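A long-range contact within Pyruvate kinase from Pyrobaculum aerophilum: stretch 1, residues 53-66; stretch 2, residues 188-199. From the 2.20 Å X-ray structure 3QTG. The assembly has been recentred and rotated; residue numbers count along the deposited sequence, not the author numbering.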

# COMPACT_ATOMS: atom_id res chain seq x y z
N SER A 53 -17.84 -1.13 51.99
CA SER A 53 -18.07 -0.17 53.05
C SER A 53 -16.97 0.90 52.99
O SER A 53 -15.82 0.57 52.68
CB SER A 53 -18.00 -0.90 54.39
OG SER A 53 -18.09 -0.01 55.48
N PRO A 54 -17.31 2.18 53.28
CA PRO A 54 -16.33 3.27 53.27
C PRO A 54 -15.04 2.98 54.06
O PRO A 54 -13.99 3.49 53.69
CB PRO A 54 -17.09 4.42 53.93
CG PRO A 54 -18.50 4.17 53.58
CD PRO A 54 -18.66 2.67 53.62
N ASN A 55 -15.13 2.19 55.13
CA ASN A 55 -13.92 1.82 55.89
C ASN A 55 -13.23 0.56 55.38
O ASN A 55 -12.06 0.29 55.71
CB ASN A 55 -14.20 1.77 57.39
CG ASN A 55 -13.90 3.09 58.08
OD1 ASN A 55 -12.76 3.36 58.48
ND2 ASN A 55 -14.92 3.94 58.20
N GLU A 56 -13.94 -0.22 54.57
CA GLU A 56 -13.32 -1.26 53.74
C GLU A 56 -12.53 -0.62 52.59
O GLU A 56 -11.40 -1.01 52.31
CB GLU A 56 -14.37 -2.21 53.19
CG GLU A 56 -14.97 -3.14 54.22
CD GLU A 56 -16.00 -4.06 53.62
OE1 GLU A 56 -16.60 -3.71 52.58
OE2 GLU A 56 -16.23 -5.15 54.20
N VAL A 57 -13.14 0.37 51.93
CA VAL A 57 -12.48 1.15 50.88
C VAL A 57 -11.22 1.81 51.43
O VAL A 57 -10.14 1.67 50.85
CB VAL A 57 -13.41 2.23 50.30
CG1 VAL A 57 -12.71 3.02 49.24
CG2 VAL A 57 -14.67 1.61 49.73
N LYS A 58 -11.36 2.50 52.56
CA LYS A 58 -10.27 3.22 53.21
C LYS A 58 -9.07 2.32 53.54
O LYS A 58 -7.94 2.66 53.21
CB LYS A 58 -10.78 3.94 54.48
CG LYS A 58 -9.81 4.93 55.09
CD LYS A 58 -10.49 5.82 56.16
CE LYS A 58 -9.49 6.69 56.89
NZ LYS A 58 -8.74 7.61 55.98
N PHE A 59 -9.35 1.18 54.18
CA PHE A 59 -8.34 0.20 54.61
C PHE A 59 -7.66 -0.53 53.44
O PHE A 59 -6.47 -0.85 53.52
CB PHE A 59 -8.96 -0.79 55.62
CG PHE A 59 -8.57 -2.25 55.40
CD1 PHE A 59 -9.41 -3.11 54.69
CD2 PHE A 59 -7.39 -2.76 55.93
CE1 PHE A 59 -9.07 -4.45 54.48
CE2 PHE A 59 -7.03 -4.11 55.73
CZ PHE A 59 -7.87 -4.96 55.00
N ARG A 60 -8.42 -0.81 52.37
CA ARG A 60 -7.86 -1.47 51.19
C ARG A 60 -6.90 -0.53 50.44
O ARG A 60 -5.77 -0.91 50.09
CB ARG A 60 -8.98 -1.98 50.27
CG ARG A 60 -9.69 -3.23 50.79
CD ARG A 60 -11.04 -3.46 50.14
NE ARG A 60 -11.76 -4.60 50.72
CZ ARG A 60 -13.03 -4.92 50.46
NH1 ARG A 60 -13.74 -4.20 49.61
NH2 ARG A 60 -13.60 -5.97 51.04
N ILE A 61 -7.35 0.70 50.22
CA ILE A 61 -6.53 1.74 49.62
C ILE A 61 -5.25 1.97 50.41
O ILE A 61 -4.17 2.04 49.82
CB ILE A 61 -7.34 3.04 49.43
CG1 ILE A 61 -8.43 2.82 48.37
CG2 ILE A 61 -6.40 4.22 49.08
CD1 ILE A 61 -9.15 4.07 47.87
N GLU A 62 -5.36 2.06 51.74
CA GLU A 62 -4.18 2.20 52.62
C GLU A 62 -3.16 1.06 52.45
O GLU A 62 -1.96 1.30 52.40
CB GLU A 62 -4.59 2.33 54.10
CG GLU A 62 -4.90 3.75 54.56
CD GLU A 62 -5.72 3.78 55.85
OE1 GLU A 62 -6.77 3.11 55.91
OE2 GLU A 62 -5.32 4.48 56.82
N ALA A 63 -3.64 -0.17 52.37
CA ALA A 63 -2.77 -1.32 52.13
C ALA A 63 -2.10 -1.26 50.74
O ALA A 63 -0.94 -1.66 50.56
CB ALA A 63 -3.57 -2.62 52.27
N VAL A 64 -2.84 -0.74 49.76
CA VAL A 64 -2.32 -0.56 48.40
C VAL A 64 -1.19 0.48 48.39
O VAL A 64 -0.11 0.22 47.86
CB VAL A 64 -3.47 -0.18 47.42
CG1 VAL A 64 -2.94 0.46 46.11
CG2 VAL A 64 -4.35 -1.41 47.16
N ARG A 65 -1.45 1.63 49.02
CA ARG A 65 -0.50 2.76 49.04
C ARG A 65 0.73 2.46 49.88
O ARG A 65 1.82 2.96 49.61
CB ARG A 65 -1.18 4.04 49.53
CG ARG A 65 -2.24 4.58 48.58
CD ARG A 65 -1.71 4.73 47.13
NE ARG A 65 -2.77 5.25 46.27
CZ ARG A 65 -2.88 5.05 44.96
NH1 ARG A 65 -1.98 4.32 44.29
NH2 ARG A 65 -3.90 5.59 44.32
N SER A 66 0.52 1.62 50.89
CA SER A 66 1.60 1.15 51.76
C SER A 66 2.55 0.26 50.96
O SER A 66 3.77 0.39 51.04
CB SER A 66 1.00 0.42 52.97
OG SER A 66 2.02 -0.20 53.74
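Stretch 2 (188-199) KAISPIRDNIDY

Stretch 2 (188-199) is held most firmly at its C-terminal part, where Arg65 of the stretch 1 helix gathers three acceptors. Arg65 NH2 forms a salt bridge with Asp198 OD2 at 2.8 Å, nearly straight at the hydrogen (N-H...acceptor angle 165°). The same Arg65 NH2 donates to the backbone carbonyl Asn196 O at 2.7 Å (149°), and Arg65 NE donates to the side-chain Asn196 OD1 at 2.8 Å, more bent at 131°. Asn196 O and Asp198 OD2 both lie at the edge of the guanidinium, near its plane, where its N-H bonds point. To reach them the Arg65 side chain folds through m and m at chi1 and chi2 before extending in t at chi3. Asp198 has its CA-to-CB bond sideways to the helix, but the carboxylate at its end comes nearer; with chi1 in m, OD2 meets the arginine.

From Pro54 onward stretch 1 is helical, and the helix runs on beyond Ser66, with Ser53 at the N-cap position. Its opening turn is tied by Ser53 N to Glu56 OE1 at 2.9 Å. Stretch 2 enters as the last part of a helix, tightens into a largely 3-10 course marked by Ile193 N to Ile190 O at 2.9 Å and Asn196 N to Ile193 O at 3.0 Å, and then opens out, reaching strand conformation at Tyr199. The two stretches run in the same general direction: CA of Pro54 is 6.1 Å from CA of Ile190, CA of Lys58 is 7.4 Å from CA of Ile193, and CA of Ile61 is 7.5 Å from CA of Asn196. Steps of three residues in stretch 2 thus match steps of three or four in the helix.

Next to the arginine cluster, Ile61 CG2 rests on Asn196 CB at 3.8 Å. Ile61 CD1 packs against Ile193 CD1 at 3.7 Å and also reaches Ile197 CG1 at 4.1 Å. Ile193, chi1 in p, has the largest covered area of stretch 2; its CD1 also meets Val57 CG1 at 4.1 Å, while its CG2 lies 3.7 Å from Lys58 NZ at the end of a mostly extended side chain. One turn back, Val57 CG1 touches Ile190 CG1 at 4.0 Å. At the far end, Pro54 CB lies 4.3 Å from Ile190 CD1, and Pro54 CG 4.2 Å from Ala189 CB. In all, the contact buries 489 Å², summed over both sides.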

# COMPACT_ATOMS: atom_id res chain seq x y z
N LYS A 188 -19.44 10.99 48.07
CA LYS A 188 -19.10 11.92 49.15
C LYS A 188 -18.69 11.22 50.44
O LYS A 188 -17.88 11.75 51.20
CB LYS A 188 -20.11 13.06 49.36
CG LYS A 188 -21.52 12.80 48.97
CD LYS A 188 -22.15 14.10 48.50
CE LYS A 188 -23.64 14.15 48.80
NZ LYS A 188 -24.19 15.52 48.62
N ALA A 189 -19.18 10.01 50.64
CA ALA A 189 -18.72 9.15 51.73
C ALA A 189 -17.21 8.90 51.65
O ALA A 189 -16.55 8.75 52.67
CB ALA A 189 -19.47 7.82 51.72
N ILE A 190 -16.69 8.87 50.42
CA ILE A 190 -15.30 8.47 50.16
C ILE A 190 -14.42 9.69 49.82
O ILE A 190 -13.20 9.59 49.78
CB ILE A 190 -15.24 7.32 49.10
CG1 ILE A 190 -15.35 5.96 49.80
CG2 ILE A 190 -13.99 7.35 48.25
CD1 ILE A 190 -16.76 5.36 49.78
N SER A 191 -15.06 10.83 49.62
CA SER A 191 -14.39 12.11 49.35
C SER A 191 -13.23 12.55 50.26
O SER A 191 -12.36 13.28 49.79
CB SER A 191 -15.41 13.25 49.24
OG SER A 191 -16.18 13.10 48.05
N PRO A 192 -13.22 12.13 51.55
CA PRO A 192 -12.00 12.42 52.33
C PRO A 192 -10.70 11.79 51.77
O PRO A 192 -9.61 12.32 52.01
CB PRO A 192 -12.32 11.85 53.72
CG PRO A 192 -13.82 11.81 53.78
CD PRO A 192 -14.25 11.48 52.38
N ILE A 193 -10.81 10.69 51.02
CA ILE A 193 -9.63 10.01 50.46
C ILE A 193 -9.55 10.12 48.92
O ILE A 193 -8.94 9.29 48.23
CB ILE A 193 -9.53 8.53 50.96
CG1 ILE A 193 -10.79 7.74 50.59
CG2 ILE A 193 -9.34 8.50 52.49
CD1 ILE A 193 -10.58 6.25 50.51
N ARG A 194 -10.16 11.18 48.40
CA ARG A 194 -10.30 11.39 46.98
C ARG A 194 -8.98 11.56 46.24
O ARG A 194 -8.92 11.34 45.02
CB ARG A 194 -11.18 12.60 46.72
CG ARG A 194 -10.64 13.87 47.34
CD ARG A 194 -11.45 15.05 46.91
NE ARG A 194 -10.95 16.30 47.49
CZ ARG A 194 -11.35 16.77 48.67
NH1 ARG A 194 -12.21 16.08 49.39
NH2 ARG A 194 -10.87 17.91 49.13
N ASP A 195 -7.94 11.98 46.96
CA ASP A 195 -6.65 12.22 46.33
C ASP A 195 -5.92 10.89 46.01
O ASP A 195 -4.97 10.85 45.23
CB ASP A 195 -5.80 13.20 47.16
CG ASP A 195 -6.19 14.67 46.91
OD1 ASP A 195 -6.83 14.97 45.86
OD2 ASP A 195 -5.87 15.54 47.75
N ASN A 196 -6.41 9.81 46.61
CA ASN A 196 -5.86 8.49 46.39
C ASN A 196 -6.64 7.65 45.38
O ASN A 196 -6.35 6.47 45.20
CB ASN A 196 -5.76 7.75 47.73
CG ASN A 196 -4.39 7.88 48.34
OD1 ASN A 196 -3.39 7.52 47.72
ND2 ASN A 196 -4.34 8.38 49.57
N ILE A 197 -7.60 8.27 44.70
CA ILE A 197 -8.44 7.56 43.73
C ILE A 197 -8.17 8.01 42.28
O ILE A 197 -8.38 9.18 41.92
CB ILE A 197 -9.93 7.69 44.06
CG1 ILE A 197 -10.22 7.16 45.48
CG2 ILE A 197 -10.75 6.92 43.06
CD1 ILE A 197 -11.63 7.30 45.87
N ASP A 198 -7.73 7.06 41.47
CA ASP A 198 -7.18 7.36 40.15
C ASP A 198 -8.23 7.23 39.04
O ASP A 198 -8.20 7.98 38.08
CB ASP A 198 -5.97 6.45 39.90
CG ASP A 198 -4.93 6.53 41.05
OD1 ASP A 198 -4.49 7.66 41.39
OD2 ASP A 198 -4.57 5.47 41.63
N TYR A 199 -9.17 6.32 39.21
CA TYR A 199 -10.23 6.09 38.22
C TYR A 199 -11.55 5.87 38.92
O TYR A 199 -11.61 5.22 39.95
CB TYR A 199 -9.93 4.84 37.39
CG TYR A 199 -8.77 4.99 36.44
CD1 TYR A 199 -8.99 5.27 35.08
CD2 TYR A 199 -7.45 4.84 36.88
CE1 TYR A 199 -7.91 5.41 34.20
CE2 TYR A 199 -6.38 4.98 36.02
CZ TYR A 199 -6.62 5.27 34.68
OH TYR A 199 -5.56 5.38 33.82